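Local coordinates for hypothetical protein (Sebaldella termitidis, PDB 4M1A) that is of unknown function but forms a trimer of alpha/beta subunits and belongs to the DUF1904 family of the MIF clan, at residues Asp16-Leu21 / Phe36-Val41; Glu68-Ile73 / Ile91-Leu96. All blocks are in the same frame, centred on the assembly; numbering follows the deposited sequence.

Interaction 1 (Asp16-Leu21 / Phe36-Val41)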
ATOM      1  N   ASP A  16      -6.828  -7.392 -18.572  1.00 20.09           N
ATOM      2  CA  ASP A  16      -6.414  -7.217 -19.977  1.00 24.74           C
ATOM      3  C   ASP A  16      -5.045  -6.515 -20.179  1.00 25.42           C
ATOM      4  O   ASP A  16      -4.308  -6.812 -21.079  1.00 20.20           O
ATOM      5  CB  ASP A  16      -7.431  -6.402 -20.696  1.00 27.28           C
ATOM      6  CG  ASP A  16      -8.792  -7.143 -20.887  1.00 33.19           C
ATOM      7  OD1 ASP A  16      -8.933  -8.385 -20.645  1.00 30.67           O
ATOM      8  OD2 ASP A  16      -9.705  -6.378 -21.231  1.00 33.97           O
ATOM      9  N   PHE A  17      -4.772  -5.532 -19.349  1.00 20.57           N
ATOM     10  CA  PHE A  17      -3.500  -4.835 -19.290  1.00 21.15           C
ATOM     11  C   PHE A  17      -2.379  -5.812 -19.145  1.00 18.39           C
ATOM     12  O   PHE A  17      -1.312  -5.593 -19.677  1.00 20.97           O
ATOM     13  CB  PHE A  17      -3.573  -3.826 -18.059  1.00 19.41           C
ATOM     14  CG  PHE A  17      -2.287  -3.210 -17.668  1.00 19.70           C
ATOM     15  CD1 PHE A  17      -1.617  -2.337 -18.543  1.00 18.69           C
ATOM     16  CD2 PHE A  17      -1.796  -3.342 -16.357  1.00 22.11           C
ATOM     17  CE1 PHE A  17      -0.454  -1.710 -18.187  1.00 19.51           C
ATOM     18  CE2 PHE A  17      -0.643  -2.663 -15.985  1.00 21.17           C
ATOM     19  CZ  PHE A  17       0.023  -1.853 -16.888  1.00 19.43           C
ATOM     20  N   THR A  18      -2.580  -6.908 -18.432  1.00 17.63           N
ATOM     21  CA  THR A  18      -1.517  -7.840 -18.173  1.00 17.67           C
ATOM     22  C   THR A  18      -1.190  -8.808 -19.361  1.00 17.41           C
ATOM     23  O   THR A  18      -0.188  -9.471 -19.325  1.00 19.97           O
ATOM     24  CB  THR A  18      -1.738  -8.756 -16.907  1.00 17.92           C
ATOM     25  OG1 THR A  18      -2.789  -9.757 -17.101  1.00 18.53           O
ATOM     26  CG2 THR A  18      -1.963  -7.866 -15.583  1.00 17.51           C
ATOM     27  N   ALA A  19      -2.022  -8.798 -20.375  1.00 20.34           N
ATOM     28  CA  ALA A  19      -1.781  -9.741 -21.537  1.00 20.54           C
ATOM     29  C   ALA A  19      -0.454  -9.370 -22.164  1.00 18.84           C
ATOM     30  O   ALA A  19      -0.288  -8.255 -22.645  1.00 19.98           O
ATOM     31  CB  ALA A  19      -2.932  -9.656 -22.543  1.00 25.16           C
ATOM     32  N   GLY A  20       0.474 -10.307 -22.153  1.00 20.52           N
ATOM     33  CA  GLY A  20       1.821 -10.123 -22.756  1.00 24.71           C
ATOM     34  C   GLY A  20       2.773  -9.243 -21.952  1.00 22.95           C
ATOM     35  O   GLY A  20       3.927  -9.010 -22.364  1.00 20.57           O
ATOM     36  N   LEU A  21       2.284  -8.704 -20.814  1.00 18.14           N
ATOM     37  CA  LEU A  21       2.954  -7.565 -20.196  1.00 19.14           C
ATOM     38  C   LEU A  21       4.247  -7.984 -19.534  1.00 18.04           C
ATOM     39  O   LEU A  21       5.257  -7.254 -19.610  1.00 18.38           O
ATOM     40  CB  LEU A  21       2.050  -6.857 -19.147  1.00 18.40           C
ATOM     41  CG  LEU A  21       2.571  -5.524 -18.613  1.00 17.70           C
ATOM     42  CD1 LEU A  21       2.920  -4.509 -19.730  1.00 20.38           C
ATOM     43  CD2 LEU A  21       1.466  -4.993 -17.735  1.00 19.59           C
ATOM     44  N   PHE A  36       7.448 -11.145 -12.410  1.00 21.09           N
ATOM     45  CA  PHE A  36       6.451 -10.074 -12.293  1.00 19.18           C
ATOM     46  C   PHE A  36       5.180 -10.594 -11.721  1.00 20.51           C
ATOM     47  O   PHE A  36       4.711 -11.683 -12.137  1.00 19.42           O
ATOM     48  CB  PHE A  36       6.195  -9.395 -13.689  1.00 17.98           C
ATOM     49  CG  PHE A  36       7.343  -8.590 -14.156  1.00 17.73           C
ATOM     50  CD1 PHE A  36       8.450  -9.212 -14.792  1.00 19.72           C
ATOM     51  CD2 PHE A  36       7.405  -7.250 -13.902  1.00 18.81           C
ATOM     52  CE1 PHE A  36       9.545  -8.431 -15.193  1.00 20.77           C
ATOM     53  CE2 PHE A  36       8.494  -6.506 -14.273  1.00 19.87           C
ATOM     54  CZ  PHE A  36       9.577  -7.101 -14.940  1.00 22.35           C
ATOM     55  N   THR A  37       4.554  -9.832 -10.770  1.00 16.49           N
ATOM     56  CA  THR A  37       3.181 -10.050 -10.364  1.00 17.13           C
ATOM     57  C   THR A  37       2.385  -8.762 -10.665  1.00 15.38           C
ATOM     58  O   THR A  37       2.953  -7.653 -10.750  1.00 16.57           O
ATOM     59  CB  THR A  37       3.057 -10.403  -8.835  1.00 20.18           C
ATOM     60  OG1 THR A  37       3.462  -9.262  -8.090  1.00 20.10           O
ATOM     61  CG2 THR A  37       3.888 -11.582  -8.433  1.00 21.47           C
ATOM     62  N   PHE A  38       1.089  -8.931 -10.862  1.00 14.32           N
ATOM     63  CA  PHE A  38       0.166  -7.856 -11.179  1.00 15.10           C
ATOM     64  C   PHE A  38      -1.067  -8.018 -10.322  1.00 15.20           C
ATOM     65  O   PHE A  38      -1.651  -9.151 -10.260  1.00 16.16           O
ATOM     66  CB  PHE A  38      -0.232  -7.899 -12.640  1.00 15.95           C
ATOM     67  CG  PHE A  38       0.923  -7.951 -13.579  1.00 15.25           C
ATOM     68  CD1 PHE A  38       1.519  -6.773 -14.041  1.00 16.26           C
ATOM     69  CD2 PHE A  38       1.437  -9.178 -13.971  1.00 17.24           C
ATOM     70  CE1 PHE A  38       2.624  -6.837 -14.902  1.00 19.13           C
ATOM     71  CE2 PHE A  38       2.509  -9.229 -14.835  1.00 18.93           C
ATOM     72  CZ  PHE A  38       3.109  -8.048 -15.267  1.00 16.87           C
ATOM     73  N   GLU A  39      -1.510  -6.910  -9.751  1.00 15.48           N
ATOM     74  CA  GLU A  39      -2.762  -6.904  -8.971  1.00 17.06           C
ATOM     75  C   GLU A  39      -3.663  -5.779  -9.329  1.00 17.04           C
ATOM     76  O   GLU A  39      -3.214  -4.641  -9.556  1.00 19.23           O
ATOM     77  CB  GLU A  39      -2.427  -6.677  -7.516  1.00 18.04           C
ATOM     78  CG  GLU A  39      -1.654  -7.732  -6.911  1.00 21.51           C
ATOM     79  CD  GLU A  39      -1.116  -7.286  -5.546  1.00 23.54           C
ATOM     80  OE1 GLU A  39      -1.965  -7.191  -4.599  1.00 23.34           O
ATOM     81  OE2 GLU A  39       0.129  -7.059  -5.438  1.00 21.03           O
ATOM     82  N   TYR A  40      -4.943  -6.046  -9.310  1.00 16.82           N
ATOM     83  CA  TYR A  40      -5.982  -5.060  -9.125  1.00 15.99           C
ATOM     84  C   TYR A  40      -6.135  -4.852  -7.603  1.00 15.10           C
ATOM     85  O   TYR A  40      -6.260  -5.843  -6.869  1.00 17.40           O
ATOM     86  CB  TYR A  40      -7.304  -5.616  -9.693  1.00 17.21           C
ATOM     87  CG  TYR A  40      -8.543  -4.909  -9.237  1.00 15.24           C
ATOM     88  CD1 TYR A  40      -9.005  -3.806  -9.896  1.00 16.89           C
ATOM     89  CD2 TYR A  40      -9.293  -5.359  -8.147  1.00 18.40           C
ATOM     90  CE1 TYR A  40     -10.149  -3.157  -9.483  1.00 17.93           C
ATOM     91  CE2 TYR A  40     -10.448  -4.684  -7.724  1.00 16.98           C
ATOM     92  CZ  TYR A  40     -10.905  -3.651  -8.432  1.00 19.29           C
ATOM     93  OH  TYR A  40     -12.059  -2.977  -8.063  1.00 22.73           O
ATOM     94  N   VAL A  41      -6.142  -3.615  -7.157  1.00 15.68           N
ATOM     95  CA  VAL A  41      -6.333  -3.280  -5.734  1.00 15.65           C
ATOM     96  C   VAL A  41      -7.742  -2.674  -5.583  1.00 15.13           C
ATOM     97  O   VAL A  41      -8.070  -1.744  -6.293  1.00 16.77           O
ATOM     98  CB  VAL A  41      -5.286  -2.266  -5.206  1.00 18.73           C
ATOM     99  CG1 VAL A  41      -5.482  -2.149  -3.710  1.00 20.43           C
ATOM    100  CG2 VAL A  41      -3.888  -2.794  -5.556  1.00 20.93           C
TER

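Interaction 2 (Glu68-Ile73 / Ile91-Leu96)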
ATOM      1  N   GLU A  68      16.469   4.893 -17.173  1.00 28.86           N
ATOM      2  CA  GLU A  68      16.106   4.583 -18.571  1.00 27.88           C
ATOM      3  C   GLU A  68      15.025   3.473 -18.526  1.00 26.75           C
ATOM      4  O   GLU A  68      14.030   3.597 -19.263  1.00 22.50           O
ATOM      5  CB  GLU A  68      17.301   4.127 -19.401  1.00 32.28           C
ATOM      6  CG  GLU A  68      16.888   3.508 -20.750  1.00 40.92           C
ATOM      7  CD  GLU A  68      18.101   3.000 -21.591  1.00 52.56           C
ATOM      8  OE1 GLU A  68      19.193   3.596 -21.468  1.00 52.24           O
ATOM      9  OE2 GLU A  68      17.972   2.023 -22.374  1.00 56.47           O
ATOM     10  N   ALA A  69      15.235   2.435 -17.691  1.00 22.96           N
ATOM     11  CA  ALA A  69      14.246   1.369 -17.574  1.00 26.46           C
ATOM     12  C   ALA A  69      12.909   1.931 -17.016  1.00 25.43           C
ATOM     13  O   ALA A  69      11.824   1.551 -17.438  1.00 21.49           O
ATOM     14  CB  ALA A  69      14.792   0.208 -16.772  1.00 27.25           C
ATOM     15  N   ARG A  70      13.007   2.823 -16.052  1.00 22.60           N
ATOM     16  CA  ARG A  70      11.885   3.435 -15.395  1.00 22.58           C
ATOM     17  C   ARG A  70      11.087   4.289 -16.305  1.00 24.61           C
ATOM     18  O   ARG A  70       9.835   4.175 -16.364  1.00 21.34           O
ATOM     19  CB  ARG A  70      12.496   4.182 -14.159  1.00 29.28           C
ATOM     20  CG  ARG A  70      11.552   4.370 -13.044  1.00 28.86           C
ATOM     21  CD  ARG A  70      12.163   4.893 -11.732  1.00 31.84           C
ATOM     22  NE  ARG A  70      13.020   5.991 -11.885  1.00 34.90           N
ATOM     23  CZ  ARG A  70      14.308   6.043 -11.597  1.00 33.28           C
ATOM     24  NH1 ARG A  70      15.000   5.038 -11.087  1.00 38.67           N
ATOM     25  NH2 ARG A  70      14.902   7.177 -11.797  1.00 38.02           N
ATOM     26  N   ASP A  71      11.764   5.143 -17.083  1.00 21.47           N
ATOM     27  CA  ASP A  71      11.129   5.949 -18.024  1.00 21.21           C
ATOM     28  C   ASP A  71      10.374   5.074 -19.103  1.00 17.29           C
ATOM     29  O   ASP A  71       9.258   5.445 -19.510  1.00 19.85           O
ATOM     30  CB  ASP A  71      12.116   6.837 -18.806  1.00 22.98           C
ATOM     31  CG  ASP A  71      12.622   8.052 -18.002  1.00 31.79           C
ATOM     32  OD1 ASP A  71      12.180   8.258 -16.834  1.00 27.35           O
ATOM     33  OD2 ASP A  71      13.457   8.793 -18.566  1.00 29.44           O
ATOM     34  N   LYS A  72      10.974   3.998 -19.521  1.00 17.00           N
ATOM     35  CA  LYS A  72      10.393   3.150 -20.604  1.00 18.12           C
ATOM     36  C   LYS A  72       9.154   2.439 -20.056  1.00 20.26           C
ATOM     37  O   LYS A  72       8.139   2.334 -20.756  1.00 18.14           O
ATOM     38  CB  LYS A  72      11.386   2.130 -21.093  1.00 21.01           C
ATOM     39  CG  LYS A  72      12.454   2.764 -22.038  1.00 20.89           C
ATOM     40  CD  LYS A  72      13.477   1.769 -22.503  1.00 25.53           C
ATOM     41  CE  LYS A  72      14.325   2.462 -23.647  1.00 32.07           C
ATOM     42  NZ  LYS A  72      15.172   1.440 -24.225  1.00 42.41           N
ATOM     43  N   ILE A  73       9.225   1.968 -18.817  1.00 18.00           N
ATOM     44  CA  ILE A  73       8.033   1.339 -18.184  1.00 18.80           C
ATOM     45  C   ILE A  73       6.947   2.321 -18.006  1.00 16.91           C
ATOM     46  O   ILE A  73       5.778   2.052 -18.338  1.00 16.93           O
ATOM     47  CB  ILE A  73       8.409   0.561 -16.898  1.00 20.06           C
ATOM     48  CG1 ILE A  73       9.283  -0.597 -17.211  1.00 22.00           C
ATOM     49  CG2 ILE A  73       7.154   0.154 -16.101  1.00 18.97           C
ATOM     50  CD1 ILE A  73      10.041  -1.026 -15.980  1.00 28.27           C
ATOM     51  N   ILE A  91       2.018   6.924 -12.078  1.00 17.54           N
ATOM     52  CA  ILE A  91       2.878   5.795 -11.825  1.00 16.55           C
ATOM     53  C   ILE A  91       3.934   6.134 -10.794  1.00 18.10           C
ATOM     54  O   ILE A  91       4.603   7.198 -10.924  1.00 17.88           O
ATOM     55  CB  ILE A  91       3.569   5.298 -13.076  1.00 17.61           C
ATOM     56  CG1 ILE A  91       2.556   5.069 -14.170  1.00 22.05           C
ATOM     57  CG2 ILE A  91       4.244   3.967 -12.802  1.00 19.13           C
ATOM     58  CD1 ILE A  91       3.205   4.914 -15.503  1.00 21.86           C
ATOM     59  N   VAL A  92       4.030   5.335  -9.724  1.00 16.58           N
ATOM     60  CA  VAL A  92       5.037   5.547  -8.736  1.00 19.49           C
ATOM     61  C   VAL A  92       5.921   4.330  -8.639  1.00 18.31           C
ATOM     62  O   VAL A  92       5.411   3.221  -8.494  1.00 20.74           O
ATOM     63  CB  VAL A  92       4.375   5.862  -7.378  1.00 24.57           C
ATOM     64  CG1 VAL A  92       5.452   6.328  -6.420  1.00 28.19           C
ATOM     65  CG2 VAL A  92       3.356   6.984  -7.593  1.00 31.50           C
ATOM     66  N   PHE A  93       7.236   4.512  -8.674  1.00 18.19           N
ATOM     67  CA  PHE A  93       8.161   3.419  -8.472  1.00 15.51           C
ATOM     68  C   PHE A  93       8.637   3.423  -6.993  1.00 19.19           C
ATOM     69  O   PHE A  93       9.052   4.471  -6.491  1.00 20.50           O
ATOM     70  CB  PHE A  93       9.344   3.533  -9.392  1.00 17.87           C
ATOM     71  CG  PHE A  93       8.959   3.275 -10.868  1.00 16.09           C
ATOM     72  CD1 PHE A  93       8.390   4.257 -11.615  1.00 19.52           C
ATOM     73  CD2 PHE A  93       9.142   2.042 -11.410  1.00 18.07           C
ATOM     74  CE1 PHE A  93       8.007   4.018 -12.943  1.00 20.55           C
ATOM     75  CE2 PHE A  93       8.765   1.792 -12.744  1.00 19.38           C
ATOM     76  CZ  PHE A  93       8.172   2.764 -13.459  1.00 18.52           C
ATOM     77  N   ASN A  94       8.614   2.247  -6.370  1.00 18.73           N
ATOM     78  CA  ASN A  94       8.985   2.066  -4.921  1.00 22.46           C
ATOM     79  C   ASN A  94      10.150   1.085  -4.853  1.00 20.99           C
ATOM     80  O   ASN A  94      10.011  -0.075  -5.161  1.00 21.79           O
ATOM     81  CB  ASN A  94       7.791   1.553  -4.123  1.00 26.76           C
ATOM     82  CG  ASN A  94       6.638   2.582  -4.048  1.00 34.79           C
ATOM     83  OD1 ASN A  94       5.510   2.340  -4.506  1.00 43.79           O
ATOM     84  ND2 ASN A  94       6.961   3.786  -3.578  1.00 39.01           N
ATOM     85  N   PRO A  95      11.339   1.564  -4.501  1.00 24.19           N
ATOM     86  CA  PRO A  95      12.556   0.752  -4.488  1.00 25.71           C
ATOM     87  C   PRO A  95      12.499  -0.135  -3.235  1.00 29.07           C
ATOM     88  O   PRO A  95      12.172   0.344  -2.165  1.00 34.52           O
ATOM     89  CB  PRO A  95      13.709   1.767  -4.419  1.00 31.04           C
ATOM     90  CG  PRO A  95      13.092   3.087  -4.114  1.00 34.67           C
ATOM     91  CD  PRO A  95      11.570   2.963  -4.101  1.00 29.91           C
ATOM     92  N   LEU A  96      12.759  -1.393  -3.431  1.00 25.87           N
ATOM     93  CA  LEU A  96      12.796  -2.378  -2.371  1.00 31.57           C
ATOM     94  C   LEU A  96      14.216  -2.450  -1.920  1.00 27.42           C
ATOM     95  O   LEU A  96      15.109  -2.281  -2.689  1.00 30.99           O
ATOM     96  CB  LEU A  96      12.429  -3.751  -2.903  1.00 33.35           C
ATOM     97  CG  LEU A  96      10.994  -3.896  -3.386  1.00 37.88           C
ATOM     98  CD1 LEU A  96      10.942  -5.186  -4.184  1.00 43.52           C
ATOM     99  CD2 LEU A  96      10.010  -3.868  -2.256  1.00 42.32           C
TER

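Interaction 1 (Asp16-Leu21 / Phe36-Val41)
T18, in the turn after helix 11-17, and L21, which opens helix 21-29, both pack on F38. F36, just before the strand, packs its ring instead on A22 and L25 of helix 21-29. At F38 the two segments meet. The methyl of T18 slides past it in the opposite sense, CG2 lying 3.4 Å from F38 CB and 3.5 Å from F38 CG, an oblique approach at the root of the ring. With OG1 set between the backbone N and the carbonyl carbon (chi1 71°), T18 CG2 lies anti to the carbonyl carbon and rests on F38, while OG1 is hydrogen-bonded to R15 O and to G49 N of the second subunit. Further out, L21 CD2 stands 3.6 Å from F38 CE1, and the same methyl lies 3.5 Å above the plane of the F17 ring, near its rim, so it fills the angle between two aromatic side chains. The contact lies within a beta-alpha-beta crossover: strands 3-7 and 37-47 are parallel neighbours, and the helical connection between them packs on the sheet through F38. At E39 the CB points away from 16-21, and OE1 makes a salt bridge to R7 NH1 of the second subunit, whose strand pairs antiparallel with F38 to V41, while on the other edge the backbone of V41 pairs with V6.

Interaction 2 (Glu68-Ile73 / Ile91-Leu96)
R70 lies across the F93 ring and I73 meets its rim, so this one aromatic is gripped from two directions by neighbouring turns of the helix. Over the face, R70 CG is 3.4 Å from the ring centroid and only 8° off the normal, a well-centred CH-pi contact. R70 CD follows at 3.7 Å from F93 CG, so the aliphatic part of the arginine does the touching. A bend at chi3 then turns the chain, leaving the guanidinium plane 65° from that of the ring. There NH1 forms a salt bridge with D64, while NE makes a weak hydrogen bond to N99 O of the third subunit. At the other contact, I73 CG2 approaches F93 CZ edge-on, near the ring plane, at 3.9 Å; the backbone R70 O is also 3.6 Å from F93 CZ. Helix 67-82 is the connection of a beta-alpha-beta unit between the parallel neighbouring strands 56-62 and 89-95, and here its first turns are packed against the second of those strands. W62, on the first, meets the F93 ring with planes about 40° apart and also touches R70 and I73. An alanine in place of F93 would probably open a gap between helix and strand, leaving R70 CG without the ring face it covers and I73 CG2 without the ring edge it packs on. Around the ring, V60 of the adjoining strand and M100 of the third subunit also pack on F93.

How the interactions relate
The two contacts follow one another along the chain, and each fixes the helical connection of one beta-alpha-beta unit to the same mixed sheet. Their centres are 16 Å apart, on opposite sides of the chain's centre, and their nearest atoms stay about 6 Å apart without touching. The helices bridge them: L25 of helix 21-29 touches both F38 and I73, while F77 of helix 67-82 touches L21 in interaction 1 and I91 in interaction 2. Strand 37-47 continues the sheet into the second subunit and strand 89-95 into the third, so each contact borders a trimer interface. No active site or ligand is established to relate them to.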